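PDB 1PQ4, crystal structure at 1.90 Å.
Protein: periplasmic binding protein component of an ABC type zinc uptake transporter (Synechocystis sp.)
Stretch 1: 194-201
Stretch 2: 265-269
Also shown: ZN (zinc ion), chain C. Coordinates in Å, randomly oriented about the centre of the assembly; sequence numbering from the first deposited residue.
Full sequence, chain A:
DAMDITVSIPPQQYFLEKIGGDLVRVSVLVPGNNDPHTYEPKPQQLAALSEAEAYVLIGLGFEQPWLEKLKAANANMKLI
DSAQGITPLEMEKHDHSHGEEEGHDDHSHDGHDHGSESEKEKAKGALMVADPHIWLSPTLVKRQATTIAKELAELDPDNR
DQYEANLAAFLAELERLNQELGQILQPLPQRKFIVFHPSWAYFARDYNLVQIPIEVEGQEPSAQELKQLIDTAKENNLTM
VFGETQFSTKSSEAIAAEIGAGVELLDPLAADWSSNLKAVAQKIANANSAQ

Stretch 1, residues 194-201: IVFHPSWA
Stretch 2 265-269: LLDPL

Not one hydrogen bond crosses between these two stretches, although each enters the contact from a β-strand and one of them carries a zinc ligand. The case illustrates a general principle: segments far apart in sequence, here by at least 66 residues between touching partners, can meet chiefly through the packing of a few apolar side chains. The contact is small, burying 223 Å² summed over both sides. Val195, Ser199, Trp200, Leu266 and Pro268 are all buried; Trp200 (68 Å²), Leu266 (53 Å²) and Pro268 (51 Å²) supply most of the area.

The backbones set the frame. Ile194 and Val195 are extended (phi/psi -107/134 and -138/161) and end a strand that begins earlier in the chain. Phe196 (-78/-65) breaks that run; His197 (-97/127), Pro198 (-75/76, C-gamma endo) and Ser199 (-103/7) carry the loop onward, with a weak hydrogen bond from Ser199 N to His197 O at 2.8 Å. Trp200 (-111/22) occupies the N-cap position, and Ala201 (-63/-39) starts the helix. In the second stretch Leu265 (-101/140) and Leu266 (-121/141) are extended, Asp267 follows at -117/100, and Pro268 (-69/-14, C-gamma endo) and Leu269 (-109/16) turn the chain. The two run in the same sense: Val195 CA lies 8.4 Å from Leu266 CA, and further along Ser199 CA lies 6.8 Å from Pro268 CA. Ile194, Leu265 and Leu269 (all m,t) and Phe196 (chi1 179°, chi2 70°) take no part in the contact.

Leu266 points toward the first stretch in an m,t rotamer (chi1 -64°, chi2 -175°), a branched, flexible side chain able to meet two partners. Its CD1 lies 4.0 Å from CG1 of Val195, which points toward the second stretch with chi1 -69° (m); its short, branched apolar side chain packs without leaving a polar group unpaired. The same Leu266 CD1 makes an off-centre CH-pi contact with Trp200, 4.3 Å from the centroid of the five-membered ring and 29° off its normal. Trp200 leaves its backbone sideways, but with chi1 -50° (m) and chi2 90° the indole reaches across, bringing CZ2 to 3.8 Å from Leu266 CB. A broad, flat ring suits this place because it can span successive residues: Trp200 CZ2 is also 3.9 Å from Pro268 CA and 4.0 Å from Pro268 CB, while Asp267 O lies near the plane of the ring at its edge, 4.2 Å from Trp200 CH2. Trp200 NE1 is hydrogen-bonded elsewhere in the structure.

Pro268 points toward the first stretch and offers a compact apolar surface. Its CB is 3.5 Å from Ser199 OG, a close packing contact; Ser199, small and with chi1 46° (p), allows this approach while its hydroxyl bonds elsewhere. The CA-to-CB bond of Asp267 points away (chi1 -173°, chi2 -10°), and its side chain stays out of contact range of the first stretch; OD1 of Asp267 accepts a hydrogen bond from Leu269 N at 2.9 Å, spanning Pro268.

Beside this packing, buried His197 (chi1 174°, chi2 74°) binds ZN through NE2 at 2.1 Å, fitting for a zinc-uptake binding protein. The O atom of water 1 lies 2.3 Å from ZN, and two further ligand atoms come from elsewhere in the structure.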

# COMPACT_ATOMS: atom_id res chain seq x y z
N ILE A 194 14.28 0.52 9.72
CA ILE A 194 14.86 1.15 8.51
C ILE A 194 14.38 0.38 7.33
O ILE A 194 14.44 -0.84 7.32
CB ILE A 194 16.39 1.04 8.49
CG1 ILE A 194 16.95 1.56 9.79
CG2 ILE A 194 16.96 1.83 7.31
CD1 ILE A 194 18.49 1.41 9.90
N VAL A 195 13.94 1.10 6.30
CA VAL A 195 13.42 0.50 5.09
C VAL A 195 13.98 1.29 3.95
O VAL A 195 14.45 2.42 4.13
CB VAL A 195 11.87 0.59 4.96
CG1 VAL A 195 11.23 -0.25 5.95
CG2 VAL A 195 11.41 2.07 5.14
N PHE A 196 13.96 0.70 2.79
CA PHE A 196 14.50 1.43 1.68
C PHE A 196 13.49 2.48 1.23
O PHE A 196 13.75 3.66 1.37
CB PHE A 196 14.86 0.50 0.53
CG PHE A 196 15.41 1.25 -0.65
CD1 PHE A 196 16.69 1.83 -0.58
CD2 PHE A 196 14.62 1.49 -1.77
CE1 PHE A 196 17.16 2.64 -1.58
CE2 PHE A 196 15.11 2.33 -2.80
CZ PHE A 196 16.38 2.89 -2.68
N HIS A 197 12.35 2.02 0.72
CA HIS A 197 11.32 2.94 0.19
C HIS A 197 10.27 3.18 1.28
O HIS A 197 9.71 2.23 1.84
CB HIS A 197 10.71 2.29 -1.04
CG HIS A 197 9.55 3.04 -1.59
ND1 HIS A 197 9.69 4.22 -2.30
CD2 HIS A 197 8.21 2.79 -1.55
CE1 HIS A 197 8.50 4.66 -2.68
NE2 HIS A 197 7.59 3.81 -2.23
N PRO A 198 9.99 4.46 1.59
CA PRO A 198 9.03 4.80 2.65
C PRO A 198 7.59 4.60 2.28
O PRO A 198 6.86 5.53 1.97
CB PRO A 198 9.39 6.26 2.98
CG PRO A 198 9.74 6.82 1.62
CD PRO A 198 10.51 5.67 0.94
N SER A 199 7.15 3.37 2.26
CA SER A 199 5.74 3.21 1.97
C SER A 199 4.96 2.93 3.25
O SER A 199 3.76 2.64 3.19
CB SER A 199 5.57 2.05 1.00
OG SER A 199 6.34 0.98 1.42
N TRP A 200 5.62 3.02 4.40
CA TRP A 200 4.95 2.60 5.64
C TRP A 200 4.61 3.72 6.63
O TRP A 200 4.42 3.44 7.82
CB TRP A 200 5.81 1.53 6.37
CG TRP A 200 6.24 0.39 5.47
CD1 TRP A 200 7.38 0.31 4.71
CD2 TRP A 200 5.46 -0.76 5.15
NE1 TRP A 200 7.35 -0.83 3.93
CE2 TRP A 200 6.18 -1.50 4.18
CE3 TRP A 200 4.22 -1.24 5.59
CZ2 TRP A 200 5.69 -2.69 3.63
CZ3 TRP A 200 3.73 -2.43 5.05
CH2 TRP A 200 4.47 -3.14 4.08
N ALA A 201 4.51 4.97 6.17
CA ALA A 201 4.23 6.06 7.13
C ALA A 201 2.86 5.91 7.83
O ALA A 201 2.73 6.20 9.00
CB ALA A 201 4.32 7.43 6.40
N LEU A 265 12.87 -8.64 3.39
CA LEU A 265 12.05 -7.98 2.39
C LEU A 265 10.68 -7.66 2.95
O LEU A 265 10.11 -8.46 3.70
CB LEU A 265 11.83 -8.85 1.17
CG LEU A 265 13.03 -9.06 0.24
CD1 LEU A 265 12.59 -9.77 -1.04
CD2 LEU A 265 13.63 -7.71 -0.08
N LEU A 266 10.16 -6.49 2.61
CA LEU A 266 8.78 -6.16 3.02
C LEU A 266 8.16 -5.92 1.64
O LEU A 266 8.83 -5.41 0.72
CB LEU A 266 8.72 -4.89 3.87
CG LEU A 266 9.41 -4.94 5.22
CD1 LEU A 266 9.13 -3.63 6.00
CD2 LEU A 266 8.89 -6.14 6.02
N ASP A 267 6.93 -6.35 1.44
CA ASP A 267 6.31 -6.17 0.13
C ASP A 267 5.08 -5.25 0.29
O ASP A 267 4.02 -5.70 0.74
CB ASP A 267 5.82 -7.50 -0.42
CG ASP A 267 5.33 -7.37 -1.83
OD1 ASP A 267 5.20 -6.21 -2.33
OD2 ASP A 267 5.08 -8.43 -2.44
N PRO A 268 5.22 -3.97 -0.03
CA PRO A 268 4.04 -3.09 0.12
C PRO A 268 2.93 -3.39 -0.90
O PRO A 268 1.79 -2.94 -0.72
CB PRO A 268 4.64 -1.69 -0.05
CG PRO A 268 5.73 -1.93 -1.07
CD PRO A 268 6.40 -3.23 -0.51
N LEU A 269 3.22 -4.18 -1.95
CA LEU A 269 2.23 -4.47 -2.99
C LEU A 269 1.70 -5.89 -3.00
O LEU A 269 1.09 -6.32 -3.99
CB LEU A 269 2.78 -4.17 -4.42
CG LEU A 269 3.30 -2.75 -4.66
CD1 LEU A 269 3.64 -2.57 -6.17
CD2 LEU A 269 2.21 -1.74 -4.25
ZN ZN C . 5.59 3.72 -2.72
O HOH W 1 4.83 1.57 -2.86